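Local structure of NAD-dependent aldehyde dehydrogenase (Sinorhizobium meliloti, 3U4J) at residues R101-A106 with Q119-I124; V162-I167 with N240-A245; C190-K195 with G219-V224. The protein probably oxidises aldehydes to carboxylic acids with NAD or NADP as the electron acceptor. One frame throughout, in Å; residues are numbered along the deposited sequence.

Interaction 1: R101-A106 with Q119-I124; sequences RQEELA and QARGEI
Arg-121 NE donates to Glu-103 OE2 at 2.7 Å, and the neighbouring NH2 reaches Glu-103 OE1 at 3.2 Å, so the guanidinium grips the carboxylate side-on with one nitrogen to each oxygen. Both oxygens offer their syn lone pairs, and the two flat groups are nearly coplanar, 13° apart. Arg-121 gets there with CG anti to the backbone N (chi1 -180°) and a bend at chi3; Glu-103 starts away from segment 119-124 and folds back at chi2. Beside this salt bridge the extended side chain of Gln-102 sends NE2 to the carbonyl Arg-121 O at 2.8 Å, arriving above the carbonyl plane, while the acceptor lies in the amide plane of the glutamine. The small Ala-106 lets the helices come close, its CA 4.8 Å from Arg-121 CA. Ile-124 lays CG1 on Ala-106 CA, CG2 against Gln-102 CG and CD1 against Leu-105 CB at 3.9 Å. The axes of 102-106 and 119-124 run at 124° and come within 8.6 Å. Arg-121 NH2 has a second acid partner, Glu-339, whereas Leu-105 and Ile-124 pack on Ile-98 of helix 84-100 and Phe-175 of helix 174-187.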
loop_
_atom_site.group_PDB
_atom_site.type_symbol
_atom_site.label_atom_id
_atom_site.label_comp_id
_atom_site.label_asym_id
_atom_site.label_seq_id
_atom_site.Cartn_x
_atom_site.Cartn_y
_atom_site.Cartn_z
ATOM N N ARG A 101 -7.722 -19.847 28.706
ATOM C CA ARG A 101 -7.680 -21.311 28.716
ATOM C C ARG A 101 -6.300 -21.856 28.332
ATOM O O ARG A 101 -6.185 -22.991 27.827
ATOM C CB ARG A 101 -8.752 -21.917 27.795
ATOM C CG ARG A 101 -10.165 -21.308 27.912
ATOM C CD ARG A 101 -10.852 -21.625 29.249
ATOM N NE ARG A 101 -12.205 -21.061 29.220
ATOM C CZ ARG A 101 -12.641 -20.061 29.990
ATOM N NH1 ARG A 101 -11.847 -19.506 30.908
ATOM N NH2 ARG A 101 -13.896 -19.626 29.861
ATOM N N GLN A 102 -5.254 -21.066 28.572
ATOM C CA GLN A 102 -3.931 -21.438 28.046
ATOM C C GLN A 102 -3.434 -22.804 28.548
ATOM O O GLN A 102 -2.964 -23.609 27.745
ATOM C CB GLN A 102 -2.867 -20.364 28.300
ATOM C CG GLN A 102 -1.477 -20.722 27.723
ATOM C CD GLN A 102 -0.501 -19.540 27.786
ATOM O OE1 GLN A 102 -0.779 -18.515 28.418
ATOM N NE2 GLN A 102 0.622 -19.672 27.126
ATOM N N GLU A 103 -3.521 -23.047 29.853
ATOM C CA GLU A 103 -2.990 -24.295 30.432
ATOM C C GLU A 103 -3.781 -25.529 29.973
ATOM O O GLU A 103 -3.186 -26.573 29.660
ATOM C CB GLU A 103 -2.921 -24.222 31.981
ATOM C CG GLU A 103 -1.790 -23.314 32.496
ATOM C CD GLU A 103 -0.420 -23.714 31.937
ATOM O OE1 GLU A 103 -0.011 -24.897 32.063
ATOM O OE2 GLU A 103 0.252 -22.831 31.358
ATOM N N GLU A 104 -5.108 -25.387 29.933
ATOM C CA GLU A 104 -6.003 -26.412 29.375
ATOM C C GLU A 104 -5.594 -26.751 27.935
ATOM O O GLU A 104 -5.473 -27.925 27.572
ATOM C CB GLU A 104 -7.472 -25.950 29.374
ATOM C CG GLU A 104 -8.470 -27.008 28.821
ATOM C CD GLU A 104 -9.855 -26.437 28.393
ATOM O OE1 GLU A 104 -10.213 -25.299 28.768
ATOM O OE2 GLU A 104 -10.597 -27.153 27.676
ATOM N N LEU A 105 -5.419 -25.728 27.107
ATOM C CA LEU A 105 -5.162 -25.984 25.689
ATOM C C LEU A 105 -3.777 -26.594 25.467
ATOM O O LEU A 105 -3.591 -27.445 24.591
ATOM C CB LEU A 105 -5.347 -24.719 24.850
ATOM C CG LEU A 105 -6.760 -24.123 24.861
ATOM C CD1 LEU A 105 -6.695 -22.694 24.330
ATOM C CD2 LEU A 105 -7.698 -24.985 24.011
ATOM N N ALA A 106 -2.816 -26.172 26.280
ATOM C CA ALA A 106 -1.427 -26.600 26.105
ATOM C C ALA A 106 -1.370 -28.084 26.411
ATOM O O ALA A 106 -0.673 -28.860 25.715
ATOM C CB ALA A 106 -0.485 -25.814 27.054
ATOM N N GLN A 119 6.823 -26.278 25.247
ATOM C CA GLN A 119 6.649 -25.818 23.869
ATOM C C GLN A 119 5.159 -25.579 23.564
ATOM O O GLN A 119 4.792 -24.552 22.981
ATOM C CB GLN A 119 7.230 -26.810 22.870
ATOM C CG GLN A 119 6.965 -26.470 21.402
ATOM C CD GLN A 119 7.288 -27.633 20.484
ATOM O OE1 GLN A 119 8.075 -28.514 20.847
ATOM N NE2 GLN A 119 6.697 -27.644 19.298
ATOM N N ALA A 120 4.314 -26.537 23.942
ATOM C CA ALA A 120 2.871 -26.399 23.712
ATOM C C ALA A 120 2.367 -25.113 24.351
ATOM O O ALA A 120 1.649 -24.371 23.719
ATOM C CB ALA A 120 2.108 -27.594 24.230
ATOM N N ARG A 121 2.781 -24.838 25.582
ATOM C CA ARG A 121 2.318 -23.648 26.296
ATOM C C ARG A 121 2.705 -22.380 25.527
ATOM O O ARG A 121 1.871 -21.490 25.357
ATOM C CB ARG A 121 2.880 -23.627 27.725
ATOM C CG ARG A 121 2.466 -22.440 28.582
ATOM C CD ARG A 121 3.189 -22.457 29.965
ATOM N NE ARG A 121 2.790 -23.645 30.727
ATOM C CZ ARG A 121 3.558 -24.702 30.969
ATOM N NH1 ARG A 121 4.823 -24.746 30.566
ATOM N NH2 ARG A 121 3.058 -25.711 31.656
ATOM N N GLY A 122 3.956 -22.319 25.056
ATOM C CA GLY A 122 4.426 -21.180 24.225
ATOM C C GLY A 122 3.645 -21.049 22.919
ATOM O O GLY A 122 3.331 -19.931 22.475
ATOM N N GLU A 123 3.334 -22.177 22.289
ATOM C CA GLU A 123 2.482 -22.143 21.090
ATOM C C GLU A 123 1.070 -21.579 21.292
ATOM O O GLU A 123 0.570 -20.841 20.439
ATOM C CB GLU A 123 2.406 -23.516 20.442
ATOM C CG GLU A 123 3.678 -23.881 19.747
ATOM C CD GLU A 123 3.627 -25.270 19.115
ATOM O OE1 GLU A 123 2.510 -25.840 18.925
ATOM O OE2 GLU A 123 4.724 -25.794 18.810
ATOM N N ILE A 124 0.419 -21.960 22.386
ATOM C CA ILE A 124 -0.922 -21.444 22.679
ATOM C C ILE A 124 -0.851 -19.926 22.828
ATOM O O ILE A 124 -1.684 -19.218 22.294
ATOM C CB ILE A 124 -1.524 -22.060 23.983
ATOM C CG1 ILE A 124 -1.517 -23.595 23.921
ATOM C CG2 ILE A 124 -2.954 -21.530 24.254
ATOM C CD1 ILE A 124 -2.204 -24.230 22.648
#

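Interaction 2: V162-I167 with N240-A245; sequences VGVVGI and NVDMVA
Val-165, Gly-166 and Ile-167 pair in parallel with Met-243, Val-244 and Ala-245, Gly-166 N giving to Met-243 O and Gly-166 O taking from Ala-245 N, both at 2.8 Å. The pair joins strands 153-168 and 243-247 in the Rossmann-like sheet of what is probably the cofactor-binding domain. Just before this ladder the side chain of Asp-242 takes over: its OD1 accepts Val-164 N at 2.7 Å through the anti lone pair, with an almost straight N-H...O angle of 176°. Asp-242 N returns a bond to Val-164 O, also 2.7 Å, so one aspartate clasps both polar backbone atoms of one valine. Its chi1 of -60° puts OD1 on Val-164 N. Gly-163, without a side chain and with backbone torsions that suit glycine, lets OD1 come within 3.4 Å of its CA. On the face of Val-165 and Ile-167, the selenium of selenomethionine Met-243 ends an extended chain 4.1 Å from Val-162 CG1, crossing it at about a right angle. Arg-71 of helix 60-75 forms a salt bridge with Asp-242 OD1 and also bonds Asn-240 O. One oxygen thus serves an amide and a guanidinium, which would be expected to favour the ionised carboxylate.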
loop_
_atom_site.group_PDB
_atom_site.type_symbol
_atom_site.label_atom_id
_atom_site.label_comp_id
_atom_site.label_asym_id
_atom_site.label_seq_id
_atom_site.Cartn_x
_atom_site.Cartn_y
_atom_site.Cartn_z
ATOM N N VAL A 162 -13.928 -14.173 -0.034
ATOM C CA VAL A 162 -14.043 -15.282 -0.995
ATOM C C VAL A 162 -15.338 -16.116 -0.751
ATOM O O VAL A 162 -15.934 -16.597 -1.698
ATOM C CB VAL A 162 -12.726 -16.167 -1.077
ATOM C CG1 VAL A 162 -12.472 -16.911 0.186
ATOM C CG2 VAL A 162 -12.800 -17.226 -2.202
ATOM N N GLY A 163 -15.765 -16.263 0.502
ATOM C CA GLY A 163 -17.030 -16.984 0.824
ATOM C C GLY A 163 -16.800 -18.140 1.783
ATOM O O GLY A 163 -16.337 -17.935 2.891
ATOM N N VAL A 164 -17.103 -19.366 1.355
ATOM C CA VAL A 164 -16.955 -20.540 2.213
ATOM C C VAL A 164 -15.624 -21.187 1.942
ATOM O O VAL A 164 -15.332 -21.591 0.804
ATOM C CB VAL A 164 -18.067 -21.592 1.944
ATOM C CG1 VAL A 164 -17.861 -22.851 2.816
ATOM C CG2 VAL A 164 -19.452 -20.968 2.157
ATOM N N VAL A 165 -14.843 -21.349 3.011
ATOM C CA VAL A 165 -13.512 -21.876 2.925
ATOM C C VAL A 165 -13.407 -23.175 3.716
ATOM O O VAL A 165 -13.663 -23.203 4.924
ATOM C CB VAL A 165 -12.498 -20.871 3.536
ATOM C CG1 VAL A 165 -11.062 -21.398 3.362
ATOM C CG2 VAL A 165 -12.629 -19.506 2.875
ATOM N N GLY A 166 -12.981 -24.240 3.058
ATOM C CA GLY A 166 -12.603 -25.461 3.782
ATOM C C GLY A 166 -11.142 -25.424 4.196
ATOM O O GLY A 166 -10.264 -25.272 3.353
ATOM N N ILE A 167 -10.883 -25.591 5.489
ATOM C CA ILE A 167 -9.532 -25.522 6.031
ATOM C C ILE A 167 -9.110 -26.880 6.603
ATOM O O ILE A 167 -9.706 -27.358 7.546
ATOM C CB ILE A 167 -9.446 -24.422 7.120
ATOM C CG1 ILE A 167 -9.908 -23.071 6.539
ATOM C CG2 ILE A 167 -8.018 -24.345 7.710
ATOM C CD1 ILE A 167 -9.976 -21.931 7.589
ATOM N N ASN A 240 -20.681 -25.887 -2.947
ATOM C CA ASN A 240 -20.913 -24.779 -2.039
ATOM C C ASN A 240 -19.630 -24.351 -1.278
ATOM O O ASN A 240 -19.679 -23.466 -0.445
ATOM C CB ASN A 240 -22.015 -25.126 -1.024
ATOM C CG ASN A 240 -23.399 -25.139 -1.626
ATOM O OD1 ASN A 240 -23.736 -24.345 -2.501
ATOM N ND2 ASN A 240 -24.225 -26.043 -1.133
ATOM N N VAL A 241 -18.507 -25.004 -1.560
ATOM C CA VAL A 241 -17.199 -24.554 -1.060
ATOM C C VAL A 241 -16.532 -23.665 -2.119
ATOM O O VAL A 241 -16.522 -24.007 -3.313
ATOM C CB VAL A 241 -16.305 -25.746 -0.707
ATOM C CG1 VAL A 241 -14.919 -25.238 -0.247
ATOM C CG2 VAL A 241 -16.970 -26.600 0.383
ATOM N N ASP A 242 -16.015 -22.512 -1.692
ATOM C CA ASP A 242 -15.393 -21.534 -2.603
ATOM C C ASP A 242 -13.869 -21.668 -2.679
ATOM O O ASP A 242 -13.258 -21.280 -3.656
ATOM C CB ASP A 242 -15.807 -20.114 -2.200
ATOM C CG ASP A 242 -17.332 -19.933 -2.253
ATOM O OD1 ASP A 242 -17.955 -19.600 -1.211
ATOM O OD2 ASP A 242 -17.892 -20.187 -3.353
HETATM N N MSE A 243 -13.284 -22.269 -1.657
HETATM C CA MSE A 243 -11.851 -22.367 -1.528
HETATM C C MSE A 243 -11.473 -23.469 -0.577
HETATM O O MSE A 243 -12.146 -23.673 0.431
HETATM C CB MSE A 243 -11.303 -21.043 -0.959
HETATM C CG MSE A 243 -9.808 -21.070 -0.769
HETATM SE SE MSE A 243 -9.171 -19.239 -0.378
HETATM C CE MSE A 243 -7.265 -19.748 -0.150
ATOM N N VAL A 244 -10.377 -24.155 -0.879
ATOM C CA VAL A 244 -9.762 -25.101 0.065
ATOM C C VAL A 244 -8.380 -24.601 0.442
ATOM O O VAL A 244 -7.565 -24.274 -0.442
ATOM C CB VAL A 244 -9.576 -26.510 -0.559
ATOM C CG1 VAL A 244 -9.035 -27.468 0.475
ATOM C CG2 VAL A 244 -10.919 -27.032 -1.078
ATOM N N ALA A 245 -8.130 -24.532 1.741
ATOM C CA ALA A 245 -6.836 -24.124 2.275
ATOM C C ALA A 245 -6.295 -25.357 2.975
ATOM O O ALA A 245 -6.789 -25.720 4.039
ATOM C CB ALA A 245 -7.013 -22.996 3.277
#

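Interaction 3: C190-K195 with G219-V224; sequences CTVVLK and GVFNVV
Thr-191 CA makes a CH...O contact with Val-220 O, and Thr-191 CG2 lies near Val-220 CA, at the start of a parallel strand pair, the two beta strands of a beta-alpha-beta unit whose crossover is helix 202-214. The hydroxyl of Thr-191 is engaged by Ala-70 O of helix 60-75. Next, Val-192 N bonds to Val-220 O at 2.8 Å, and Val-192 O is held by two donors of one residue: Asn-222 N and Asn-222 ND2, each at 3.1 Å, approach from opposite faces of the carbonyl plane. On the other side of the backbone Val-192 CG2, in the crowded position between N and the carbonyl carbon (chi1 -54° for CG1), comes obliquely to Phe-221 CD1. Val-193 points to the same face as Asn-222 and sets CG1 against Val-224 CG2 at 3.8 Å. Leu-194 N then takes Asn-222 O as acceptor, and its own carbonyl receives Val-224 N at 3.0 Å. Its side chain lies alongside Phe-221, pointing the same way, and puts CD2 at the ring edge, in plane, 3.7 Å from CE1; Val-223 CG2 closes on Leu-194 CB. Phe-221 and Val-223 also face helix 202-214, so this side of the pair is the one covered by the crossover helix. Lys-195 crosses Val-224 at about a right angle with its CG, while its NZ bonds to Gly-226 O, just beyond strand 221-223. The same Asn-222 ND2 also donates to Gly-219 O at 2.8 Å, from above that carbonyl plane.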
loop_
_atom_site.group_PDB
_atom_site.type_symbol
_atom_site.label_atom_id
_atom_site.label_comp_id
_atom_site.label_asym_id
_atom_site.label_seq_id
_atom_site.Cartn_x
_atom_site.Cartn_y
_atom_site.Cartn_z
ATOM N N CYS A 190 -15.230 -14.346 5.550
ATOM C CA CYS A 190 -15.544 -15.709 5.100
ATOM C C CYS A 190 -16.148 -16.490 6.241
ATOM O O CYS A 190 -16.021 -16.097 7.390
ATOM C CB CYS A 190 -14.277 -16.482 4.651
ATOM S SG CYS A 190 -13.457 -15.739 3.243
ATOM N N THR A 191 -16.791 -17.613 5.915
ATOM C CA THR A 191 -17.194 -18.596 6.917
ATOM C C THR A 191 -16.386 -19.833 6.587
ATOM O O THR A 191 -15.926 -19.987 5.445
ATOM C CB THR A 191 -18.702 -18.917 6.825
ATOM O OG1 THR A 191 -19.016 -19.378 5.497
ATOM C CG2 THR A 191 -19.493 -17.669 7.100
ATOM N N VAL A 192 -16.187 -20.706 7.570
ATOM C CA VAL A 192 -15.233 -21.791 7.383
ATOM C C VAL A 192 -15.720 -23.144 7.902
ATOM O O VAL A 192 -16.539 -23.217 8.830
ATOM C CB VAL A 192 -13.858 -21.479 8.059
ATOM C CG1 VAL A 192 -13.307 -20.150 7.580
ATOM C CG2 VAL A 192 -13.938 -21.545 9.588
ATOM N N VAL A 193 -15.189 -24.202 7.301
ATOM C CA VAL A 193 -15.274 -25.524 7.872
ATOM C C VAL A 193 -13.851 -25.998 8.089
ATOM O O VAL A 193 -13.068 -26.117 7.133
ATOM C CB VAL A 193 -16.062 -26.531 6.959
ATOM C CG1 VAL A 193 -16.082 -27.919 7.575
ATOM C CG2 VAL A 193 -17.512 -26.035 6.732
ATOM N N LEU A 194 -13.530 -26.251 9.350
ATOM C CA LEU A 194 -12.192 -26.640 9.775
ATOM C C LEU A 194 -12.164 -28.148 9.936
ATOM O O LEU A 194 -12.990 -28.702 10.665
ATOM C CB LEU A 194 -11.838 -25.990 11.133
ATOM C CG LEU A 194 -10.480 -26.324 11.792
ATOM C CD1 LEU A 194 -9.343 -25.956 10.865
ATOM C CD2 LEU A 194 -10.293 -25.621 13.127
ATOM N N LYS A 195 -11.209 -28.793 9.260
ATOM C CA LYS A 195 -10.978 -30.226 9.374
ATOM C C LYS A 195 -9.564 -30.528 9.912
ATOM O O LYS A 195 -8.590 -30.472 9.152
ATOM C CB LYS A 195 -11.164 -30.874 8.004
ATOM C CG LYS A 195 -11.492 -32.359 8.082
ATOM C CD LYS A 195 -10.286 -33.182 8.089
ATOM C CE LYS A 195 -10.602 -34.536 8.719
ATOM N NZ LYS A 195 -9.292 -35.143 9.030
ATOM N N GLY A 219 -22.442 -20.990 12.546
ATOM C CA GLY A 219 -22.145 -21.363 11.151
ATOM C C GLY A 219 -20.942 -20.642 10.560
ATOM O O GLY A 219 -20.467 -21.006 9.487
ATOM N N VAL A 220 -20.446 -19.610 11.249
ATOM C CA VAL A 220 -19.226 -18.905 10.770
ATOM C C VAL A 220 -18.004 -19.810 10.902
ATOM O O VAL A 220 -17.149 -19.841 10.021
ATOM C CB VAL A 220 -18.971 -17.593 11.515
ATOM C CG1 VAL A 220 -17.620 -16.966 11.056
ATOM C CG2 VAL A 220 -20.095 -16.600 11.259
ATOM N N PHE A 221 -17.924 -20.543 12.004
ATOM C CA PHE A 221 -16.742 -21.353 12.302
ATOM C C PHE A 221 -17.255 -22.729 12.739
ATOM O O PHE A 221 -17.760 -22.901 13.853
ATOM C CB PHE A 221 -15.911 -20.629 13.396
ATOM C CG PHE A 221 -14.598 -21.316 13.794
ATOM C CD1 PHE A 221 -14.173 -22.514 13.230
ATOM C CD2 PHE A 221 -13.807 -20.738 14.805
ATOM C CE1 PHE A 221 -12.973 -23.117 13.647
ATOM C CE2 PHE A 221 -12.603 -21.319 15.212
ATOM C CZ PHE A 221 -12.189 -22.519 14.644
ATOM N N ASN A 222 -17.142 -23.701 11.835
ATOM C CA ASN A 222 -17.627 -25.065 12.059
ATOM C C ASN A 222 -16.411 -25.975 12.074
ATOM O O ASN A 222 -15.411 -25.670 11.409
ATOM C CB ASN A 222 -18.508 -25.496 10.872
ATOM C CG ASN A 222 -19.633 -24.535 10.612
ATOM O OD1 ASN A 222 -20.652 -24.581 11.285
ATOM N ND2 ASN A 222 -19.461 -23.658 9.624
ATOM N N VAL A 223 -16.495 -27.094 12.793
ATOM C CA VAL A 223 -15.390 -28.046 12.801
ATOM C C VAL A 223 -15.943 -29.459 12.610
ATOM O O VAL A 223 -16.895 -29.838 13.286
ATOM C CB VAL A 223 -14.583 -28.008 14.116
ATOM C CG1 VAL A 223 -13.389 -28.973 14.085
ATOM C CG2 VAL A 223 -14.020 -26.640 14.314
ATOM N N VAL A 224 -15.288 -30.225 11.734
ATOM C CA VAL A 224 -15.632 -31.622 11.495
ATOM C C VAL A 224 -14.372 -32.457 11.714
ATOM O O VAL A 224 -13.251 -31.968 11.531
ATOM C CB VAL A 224 -16.237 -31.843 10.077
ATOM C CG1 VAL A 224 -17.586 -31.153 9.961
ATOM C CG2 VAL A 224 -15.289 -31.341 8.975
#

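How the interactions relate
Interactions 2 and 3 are adjoining parts of one mixed sheet, their centres about 9 Å apart: strand 153-168 is flanked by 243-247 on one edge and by 191-195 on the other, and 191-195 passes on to 221-223. Backbone bonds between Ile-167 and both Val-193 and Lys-195 join the two contacts directly. Along the chain, both segments of interaction 3 fall between those of interaction 2, whereas interaction 1 is complete before either begins. Interaction 1 is helical, its centre about 28 Å from that of interaction 2 and about 22 Å from that of interaction 3. Helix 174-187 touches Leu-105 and Ile-124 as well as Ile-167. The sheet probably belongs to the NAD(P)-binding domain.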